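Local coordinates for protein Pbp related beta-lactamase (Pyrococcus abyssi, PDB 2QMI) that probably hydrolyses peptides as an octameric, self-compartmentalizing serine peptidase related to penicillin-binding proteins and beta-lactamases, at residues I321-V325 against I337-L342. Residues are numbered along the deposited sequence; the frame is centred on the assembly and turned at random.
Sequences IGVAV and IAMYAL
Ile-321 meets Leu-342 at the first end of this strand-on-helix contact, its CD1 lying 4.4 Å from Leu-342 CD2. Leu-342 CD2 also lies 4.4 Å from Gly-322 CA. Val-323 is the middle of the packing and splits its two methyls between successive turns of the helix. With chi1 at -172°, CG1 stands anti to the backbone N and CG2 beside it, which sends Val-323 CG1 onto the backbone of Ala-338, 4.1 Å from Ala-338 CA. CG2 faces the next turn, touching Ala-341 CB and Leu-342, whose side chain runs past the valine in the opposite direction. Leu-342 CD2 is modelled 3.3 Å from Val-323 CG2, tighter than ordinary carbon contact, so the exact spacing is doubtful. Val-325 then returns to the helix and lays CG2 over Ala-338: Val-325 CG2 lies 3.9 Å from Ala-338 N and 4.1 Å from Ile-337 CG2. The segment axes approach to 8.2 Å, a spacing consistent with the small alanines at the interface, and run roughly antiparallel at 151°. The side chains that meet are all apolar and buried, and no hydrogen bond crosses between the segments. Strand 321-327 hydrogen-bonds to strands 21-28 and 310-316 in the antiparallel sheet of the beta-lactamase-type domain, and helix 334-345 covers one face, reaching Ile-22 and Tyr-312 on those neighbours; Tyr-340, on a side of the helix that does not touch the strand, stacks with Phe-9 and packs against helix 355-364.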
loop_
_atom_site.group_PDB
_atom_site.type_symbol
_atom_site.label_atom_id
_atom_site.label_comp_id
_atom_site.label_asym_id
_atom_site.label_seq_id
_atom_site.Cartn_x
_atom_site.Cartn_y
_atom_site.Cartn_z
ATOM N N ILE A 321 19.740 -14.871 -53.109
ATOM C CA ILE A 321 19.982 -15.024 -51.683
ATOM C C ILE A 321 18.653 -14.947 -50.928
ATOM O O ILE A 321 17.670 -14.407 -51.435
ATOM C CB ILE A 321 20.960 -13.929 -51.171
ATOM C CG1 ILE A 321 20.541 -12.561 -51.717
ATOM C CG2 ILE A 321 22.401 -14.275 -51.595
ATOM C CD1 ILE A 321 21.384 -11.405 -51.227
ATOM N N GLY A 322 18.622 -15.505 -49.723
ATOM C CA GLY A 322 17.401 -15.484 -48.937
ATOM C C GLY A 322 17.695 -15.800 -47.488
ATOM O O GLY A 322 18.684 -16.465 -47.191
ATOM N N VAL A 323 16.844 -15.321 -46.584
ATOM C CA VAL A 323 17.046 -15.554 -45.159
ATOM C C VAL A 323 15.747 -15.832 -44.401
ATOM O O VAL A 323 14.709 -15.204 -44.646
ATOM C CB VAL A 323 17.736 -14.342 -44.490
ATOM C CG1 VAL A 323 18.125 -14.684 -43.047
ATOM C CG2 VAL A 323 18.958 -13.926 -45.294
ATOM N N ALA A 324 15.820 -16.782 -43.477
ATOM C CA ALA A 324 14.683 -17.138 -42.650
ATOM C C ALA A 324 15.127 -17.015 -41.198
ATOM O O ALA A 324 16.170 -17.554 -40.816
ATOM C CB ALA A 324 14.238 -18.561 -42.947
ATOM N N VAL A 325 14.338 -16.290 -40.407
ATOM C CA VAL A 325 14.607 -16.085 -38.986
ATOM C C VAL A 325 13.340 -16.333 -38.152
ATOM O O VAL A 325 12.279 -15.755 -38.420
ATOM C CB VAL A 325 15.090 -14.643 -38.706
ATOM C CG1 VAL A 325 15.366 -14.455 -37.210
ATOM C CG2 VAL A 325 16.336 -14.344 -39.516
ATOM N N ILE A 337 17.050 -8.727 -37.980
ATOM C CA ILE A 337 18.112 -9.723 -38.004
ATOM C C ILE A 337 18.292 -10.232 -39.442
ATOM O O ILE A 337 19.410 -10.322 -39.950
ATOM C CB ILE A 337 17.772 -10.904 -37.073
ATOM C CG1 ILE A 337 17.709 -10.403 -35.624
ATOM C CG2 ILE A 337 18.800 -12.017 -37.235
ATOM C CD1 ILE A 337 17.433 -11.476 -34.599
ATOM N N ALA A 338 17.181 -10.549 -40.095
ATOM C CA ALA A 338 17.225 -11.041 -41.467
ATOM C C ALA A 338 17.942 -10.051 -42.385
ATOM O O ALA A 338 18.820 -10.431 -43.161
ATOM C CB ALA A 338 15.812 -11.295 -41.976
ATOM N N MET A 339 17.573 -8.777 -42.286
ATOM C CA MET A 339 18.171 -7.750 -43.126
ATOM C C MET A 339 19.660 -7.522 -42.836
ATOM O O MET A 339 20.427 -7.187 -43.740
ATOM C CB MET A 339 17.367 -6.458 -42.995
ATOM C CG MET A 339 15.897 -6.665 -43.345
ATOM S SD MET A 339 14.843 -5.213 -43.171
ATOM C CE MET A 339 13.614 -5.497 -44.439
ATOM N N TYR A 340 20.067 -7.732 -41.588
ATOM C CA TYR A 340 21.462 -7.579 -41.191
ATOM C C TYR A 340 22.289 -8.628 -41.953
ATOM O O TYR A 340 23.371 -8.336 -42.464
ATOM C CB TYR A 340 21.602 -7.813 -39.680
ATOM C CG TYR A 340 22.922 -7.374 -39.076
ATOM C CD1 TYR A 340 23.055 -6.116 -38.487
ATOM C CD2 TYR A 340 24.030 -8.225 -39.070
ATOM C CE1 TYR A 340 24.260 -5.713 -37.895
ATOM C CE2 TYR A 340 25.241 -7.834 -38.482
ATOM C CZ TYR A 340 25.340 -6.579 -37.894
ATOM O OH TYR A 340 26.504 -6.202 -37.274
ATOM N N ALA A 341 21.772 -9.851 -42.015
ATOM C CA ALA A 341 22.450 -10.934 -42.715
ATOM C C ALA A 341 22.456 -10.644 -44.222
ATOM O O ALA A 341 23.500 -10.745 -44.877
ATOM C CB ALA A 341 21.753 -12.264 -42.427
ATOM N N LEU A 342 21.298 -10.277 -44.769
ATOM C CA LEU A 342 21.204 -9.963 -46.191
ATOM C C LEU A 342 22.224 -8.900 -46.583
ATOM O O LEU A 342 22.890 -9.025 -47.611
ATOM C CB LEU A 342 19.792 -9.492 -46.543
ATOM C CG LEU A 342 18.712 -10.576 -46.490
ATOM C CD1 LEU A 342 17.337 -9.950 -46.564
ATOM C CD2 LEU A 342 18.926 -11.554 -47.627
#